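Local atomic coordinates of hypothetical nigD-like protein (Bacteroides caccae, PDB entry 3QWN), a protein that is of unproven function but, as a NigD-like protein, probably acts as an immunity protein or antitoxin, protecting its producer against a bacteriocin-like toxin. Residues L12-T16 with L28-N32; V17-G23 with A46-S52. All coordinates share one frame; numbering follows the deposited sequence.

Contact 1 of 2, residues L12-T16 with L28-N32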
loop_
_atom_site.group_PDB
_atom_site.type_symbol
_atom_site.label_atom_id
_atom_site.label_comp_id
_atom_site.label_asym_id
_atom_site.label_seq_id
_atom_site.Cartn_x
_atom_site.Cartn_y
_atom_site.Cartn_z
ATOM N N LEU A 12 -5.043 -1.968 12.779
ATOM C CA LEU A 12 -5.569 -1.567 11.477
ATOM C C LEU A 12 -5.352 -2.617 10.424
ATOM O O LEU A 12 -4.301 -3.234 10.376
ATOM C CB LEU A 12 -4.888 -0.267 11.035
ATOM C CG LEU A 12 -5.176 1.000 11.854
ATOM C CD1 LEU A 12 -4.384 2.160 11.298
ATOM C CD2 LEU A 12 -6.666 1.359 11.836
ATOM N N GLU A 13 -6.321 -2.796 9.557
ATOM C CA GLU A 13 -6.261 -3.738 8.437
ATOM C C GLU A 13 -6.389 -3.016 7.088
ATOM O O GLU A 13 -7.056 -1.992 7.016
ATOM C CB GLU A 13 -7.420 -4.727 8.531
ATOM C CG GLU A 13 -7.209 -5.951 9.400
ATOM C CD GLU A 13 -8.393 -6.907 9.367
ATOM O OE1 GLU A 13 -8.809 -7.349 8.260
ATOM O OE2 GLU A 13 -8.945 -7.154 10.466
ATOM N N PHE A 14 -5.796 -3.579 6.030
ATOM C CA PHE A 14 -5.919 -3.137 4.636
ATOM C C PHE A 14 -7.243 -3.663 4.154
ATOM O O PHE A 14 -7.456 -4.882 4.177
ATOM C CB PHE A 14 -4.746 -3.707 3.762
ATOM C CG PHE A 14 -3.386 -3.074 3.970
ATOM C CD1 PHE A 14 -2.648 -3.325 5.125
ATOM C CD2 PHE A 14 -2.846 -2.213 3.015
ATOM C CE1 PHE A 14 -1.414 -2.693 5.337
ATOM C CE2 PHE A 14 -1.598 -1.608 3.217
ATOM C CZ PHE A 14 -0.881 -1.872 4.364
ATOM N N VAL A 15 -8.150 -2.777 3.761
ATOM C CA VAL A 15 -9.493 -3.141 3.264
ATOM C C VAL A 15 -9.847 -2.221 2.110
ATOM O O VAL A 15 -9.139 -1.229 1.815
ATOM C CB VAL A 15 -10.606 -3.077 4.386
ATOM C CG1 VAL A 15 -10.337 -4.050 5.547
ATOM C CG2 VAL A 15 -10.836 -1.647 4.902
ATOM N N THR A 16 -10.968 -2.549 1.469
ATOM C CA THR A 16 -11.617 -1.723 0.461
ATOM C C THR A 16 -12.988 -1.321 1.035
ATOM O O THR A 16 -13.655 -2.139 1.658
ATOM C CB THR A 16 -11.696 -2.430 -0.896
ATOM O OG1 THR A 16 -10.381 -2.800 -1.296
ATOM C CG2 THR A 16 -12.295 -1.545 -1.976
ATOM N N LEU A 28 -17.603 -3.003 3.159
ATOM C CA LEU A 28 -16.226 -3.183 3.571
ATOM C C LEU A 28 -15.796 -4.523 3.000
ATOM O O LEU A 28 -16.515 -5.501 3.132
ATOM C CB LEU A 28 -16.076 -3.088 5.125
ATOM C CG LEU A 28 -14.669 -3.256 5.624
ATOM C CD1 LEU A 28 -14.362 -2.333 6.750
ATOM C CD2 LEU A 28 -14.380 -4.672 5.948
ATOM N N ILE A 29 -14.676 -4.562 2.292
ATOM C CA ILE A 29 -14.215 -5.801 1.666
ATOM C C ILE A 29 -12.856 -6.119 2.246
ATOM O O ILE A 29 -11.860 -5.465 1.911
ATOM C CB ILE A 29 -14.222 -5.815 0.115
ATOM C CG1 ILE A 29 -15.506 -5.171 -0.452
ATOM C CG2 ILE A 29 -14.033 -7.244 -0.391
ATOM C CD1 ILE A 29 -15.422 -4.841 -1.807
ATOM N N PRO A 30 -12.823 -7.088 3.191
ATOM C CA PRO A 30 -11.532 -7.487 3.776
ATOM C C PRO A 30 -10.641 -8.118 2.719
ATOM O O PRO A 30 -11.132 -8.578 1.699
ATOM C CB PRO A 30 -11.924 -8.515 4.851
ATOM C CG PRO A 30 -13.403 -8.446 4.982
ATOM C CD PRO A 30 -13.920 -7.958 3.672
ATOM N N ASP A 31 -9.335 -8.134 2.948
ATOM C CA ASP A 31 -8.432 -8.759 1.984
ATOM C C ASP A 31 -8.577 -10.288 2.037
ATOM O O ASP A 31 -8.578 -10.952 1.002
ATOM C CB ASP A 31 -6.991 -8.320 2.282
ATOM C CG ASP A 31 -6.538 -7.045 1.586
ATOM O OD1 ASP A 31 -7.404 -6.339 1.005
ATOM O OD2 ASP A 31 -5.318 -6.772 1.590
ATOM N N ASN A 32 -8.786 -10.819 3.257
ATOM C CA ASN A 32 -8.897 -12.239 3.607
ATOM C C ASN A 32 -10.300 -12.861 3.371
ATOM O O ASN A 32 -10.385 -14.081 3.248
ATOM C CB ASN A 32 -8.476 -12.455 5.088
ATOM C CG ASN A 32 -9.003 -11.443 6.124
ATOM O OD1 ASN A 32 -10.176 -11.025 6.130
ATOM N ND2 ASN A 32 -8.152 -11.074 7.075
HETATM O O HOH W 1 -8.333 -7.136 5.670
HETATM O O HOH W 2 -9.723 -5.525 -0.286
#
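Leu-28 meets Val-15 through its two methyl ends: Leu-28 CD1 lies 4.0 Å from CG2 of Val-15, and CD2 comes almost as near to the other branch, CG1. The first torsion carries the leucine's CG away from the backbone N (chi1 -180°), and an unusual chi2 of 141° turns the fork so that each methyl faces one branch of Val-15; a branched residue on each strand suits this buried face.

Ile-29 supplies the sheet pairing. Ile-29 N donates to Thr-16 O at 2.7 Å, and Ile-29 O accepts from Thr-16 N at 3.1 Å. These two bonds make an antiparallel hydrogen-bonded pair, with two beta-branched side chains together on the more open face. Pro-30 adds apolar surface, its CA resting 4.0 Å from CG1 of Val-15.

At Asp-31 direct pairing gives way to water. One water accepts from Asp-31 N and donates to Phe-14 O and Glu-13 OE1; a second donates to Asp-31 OD1 at 2.8 Å and to Ile-29 O, and accepts from Thr-16 OG1. Since carboxylate and carbonyl both only accept, water is the natural mediator. Asp-31 OD1 also forms a salt bridge with Arg-54, and Glu-13 OE1 a hydrogen bond with Tyr-59.

Strands 13-19 and 25-30 form a beta hairpin of the N-terminal OB domain. Strand 52-63 bonds to Glu-13 and Val-15 along the other edge of strand 13-19, strand 36-41 pairs at Leu-28, and the ring of Phe-14 packs edge-to-face with Trp-106.

Contact 2 of 2, residues V17-G23 with A46-S52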
loop_
_atom_site.group_PDB
_atom_site.type_symbol
_atom_site.label_atom_id
_atom_site.label_comp_id
_atom_site.label_asym_id
_atom_site.label_seq_id
_atom_site.Cartn_x
_atom_site.Cartn_y
_atom_site.Cartn_z
ATOM N N VAL A 17 -13.356 -0.067 0.916
ATOM C CA VAL A 17 -14.684 0.386 1.351
ATOM C C VAL A 17 -15.409 0.950 0.138
ATOM O O VAL A 17 -14.765 1.478 -0.763
ATOM C CB VAL A 17 -14.692 1.385 2.537
ATOM C CG1 VAL A 17 -14.200 0.735 3.810
ATOM C CG2 VAL A 17 -13.901 2.659 2.221
ATOM N N LYS A 18 -16.742 0.817 0.106
ATOM C CA LYS A 18 -17.608 1.385 -0.921
ATOM C C LYS A 18 -18.641 2.243 -0.242
ATOM O O LYS A 18 -19.111 1.917 0.865
ATOM C CB LYS A 18 -18.305 0.321 -1.797
ATOM C CG LYS A 18 -17.400 -0.812 -2.266
ATOM C CD LYS A 18 -17.958 -1.576 -3.460
ATOM C CE LYS A 18 -16.865 -2.508 -3.966
ATOM N NZ LYS A 18 -17.313 -3.462 -5.019
ATOM N N ALA A 19 -18.957 3.365 -0.902
ATOM C CA ALA A 19 -19.973 4.330 -0.556
ATOM C C ALA A 19 -21.165 4.161 -1.481
ATOM O O ALA A 19 -21.029 3.692 -2.624
ATOM C CB ALA A 19 -19.430 5.739 -0.668
ATOM N N GLY A 20 -22.327 4.565 -0.985
ATOM C CA GLY A 20 -23.545 4.560 -1.752
ATOM C C GLY A 20 -23.815 5.976 -2.200
ATOM O O GLY A 20 -22.901 6.810 -2.234
ATOM N N THR A 21 -25.086 6.271 -2.475
ATOM C CA THR A 21 -25.510 7.512 -3.085
ATOM C C THR A 21 -25.286 8.757 -2.233
ATOM O O THR A 21 -25.183 9.851 -2.814
ATOM C CB THR A 21 -26.949 7.387 -3.535
ATOM O OG1 THR A 21 -27.793 7.193 -2.401
ATOM C CG2 THR A 21 -27.121 6.232 -4.507
ATOM N N ASP A 22 -25.172 8.601 -0.883
ATOM C CA ASP A 22 -25.004 9.751 0.006
ATOM C C ASP A 22 -23.529 9.882 0.511
ATOM O O ASP A 22 -23.233 10.800 1.283
ATOM C CB ASP A 22 -26.007 9.673 1.166
ATOM C CG ASP A 22 -25.818 8.494 2.109
ATOM O OD1 ASP A 22 -25.007 7.588 1.782
ATOM O OD2 ASP A 22 -26.495 8.460 3.161
ATOM N N GLY A 23 -22.642 8.976 0.078
ATOM C CA GLY A 23 -21.230 9.007 0.460
ATOM C C GLY A 23 -20.866 8.208 1.694
ATOM O O GLY A 23 -19.683 7.990 1.985
ATOM N N ALA A 46 -17.461 9.918 5.191
ATOM C CA ALA A 46 -18.142 10.186 3.943
ATOM C C ALA A 46 -17.127 10.241 2.817
ATOM O O ALA A 46 -16.224 11.071 2.863
ATOM C CB ALA A 46 -18.893 11.509 4.052
ATOM N N ILE A 47 -17.221 9.344 1.835
ATOM C CA ILE A 47 -16.339 9.461 0.667
ATOM C C ILE A 47 -17.235 9.943 -0.528
ATOM O O ILE A 47 -18.393 10.336 -0.313
ATOM C CB ILE A 47 -15.497 8.198 0.394
ATOM C CG1 ILE A 47 -16.391 6.982 0.061
ATOM C CG2 ILE A 47 -14.526 7.931 1.562
ATOM C CD1 ILE A 47 -15.695 5.764 -0.547
ATOM N N SER A 48 -16.670 10.034 -1.743
ATOM C CA SER A 48 -17.412 10.469 -2.921
ATOM C C SER A 48 -18.521 9.456 -3.229
ATOM O O SER A 48 -18.278 8.235 -3.199
ATOM C CB SER A 48 -16.480 10.646 -4.118
ATOM O OG SER A 48 -17.201 11.221 -5.200
ATOM N N PRO A 49 -19.748 9.944 -3.516
ATOM C CA PRO A 49 -20.870 9.016 -3.760
ATOM C C PRO A 49 -20.576 7.940 -4.807
ATOM O O PRO A 49 -20.036 8.233 -5.892
ATOM C CB PRO A 49 -22.001 9.950 -4.226
ATOM C CG PRO A 49 -21.704 11.227 -3.516
ATOM C CD PRO A 49 -20.209 11.355 -3.591
ATOM N N ASN A 50 -20.916 6.688 -4.450
ATOM C CA ASN A 50 -20.794 5.534 -5.325
ATOM C C ASN A 50 -19.357 5.310 -5.799
ATOM O O ASN A 50 -19.133 5.048 -6.988
ATOM C CB ASN A 50 -21.737 5.673 -6.543
ATOM C CG ASN A 50 -23.204 5.648 -6.210
ATOM O OD1 ASN A 50 -23.708 4.802 -5.456
ATOM N ND2 ASN A 50 -23.935 6.533 -6.838
ATOM N N THR A 51 -18.376 5.400 -4.865
ATOM C CA THR A 51 -16.967 5.118 -5.173
ATOM C C THR A 51 -16.456 4.080 -4.213
ATOM O O THR A 51 -17.104 3.794 -3.204
ATOM C CB THR A 51 -16.083 6.383 -5.150
ATOM O OG1 THR A 51 -16.017 6.936 -3.826
ATOM C CG2 THR A 51 -16.520 7.439 -6.175
ATOM N N SER A 52 -15.286 3.510 -4.546
ATOM C CA SER A 52 -14.498 2.572 -3.730
ATOM C C SER A 52 -13.164 3.179 -3.413
ATOM O O SER A 52 -12.560 3.849 -4.260
ATOM C CB SER A 52 -14.276 1.242 -4.441
ATOM O OG SER A 52 -15.501 0.545 -4.565
#
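Gly-20 O is held by two backbone N-H groups that reach it from opposite faces of its carbonyl plane: Asn-50 N at 3.0 Å across the contact, and Gly-23 N at 3.2 Å, closing the type I turn of residues 20-23. The Asn-50 donor stands well above the plane, 58° out of it, rather than on a lone pair. Asn-50 has a positive phi of 59°, a conformation asparagine accepts more readily than most residues, and its side chain lies alongside that of Thr-21, OD1 coming 3.8 Å from CG2.

At the turn's end Gly-23 O accepts from Ile-47 N at 2.8 Å. The lack of a side chain on Gly-23 leaves room for Ile-47 O beside it, and its positive phi is one glycine adopts easily. Here the tip of a hairpin, just beyond strand 13-19, docks on the loop that enters strand 52-63 in the OB domain; the loop itself folds into a type II turn, Ser-48 to Thr-51, in which Thr-51 OG1 donates to Ser-48 O.

The small methyl of Ala-19 packs tightly on Ile-47, CB to CG1 being 3.4 Å; the isoleucine's CG1 is set between its backbone N and carbonyl carbon, which swings it toward Ala-19. Ala-19 N gives a nearly straight bond (170°) to Thr-51 O. One residue further into strand 52-63, Ser-52 faces Lys-18 in an antiparallel non-hydrogen-bonded pair, and the extended lysine chain runs past the serine hydroxyl, with CG 3.3 Å from OG.

How the contacts relate
Both contacts belong to the N-terminal OB domain and share strand 13-19, contact 1 using its beginning and contact 2 its end and the turn beyond. Their centres lie about 16 Å apart. Along the chain the segments alternate: 12-16, 17-23, 28-32, then 46-52. Strand 13-19 thus pairs with its hairpin partner 25-30 in contact 1 and meets the entry to strand 52-63 in contact 2, which helps join the first and last strands of the five-stranded sheet. The contacts touch where Ile-29 CD1 packs 3.5 Å from Lys-18 CE. Contact 1 sits nearer the middle of the chain, whereas contact 2 lies out at the surface.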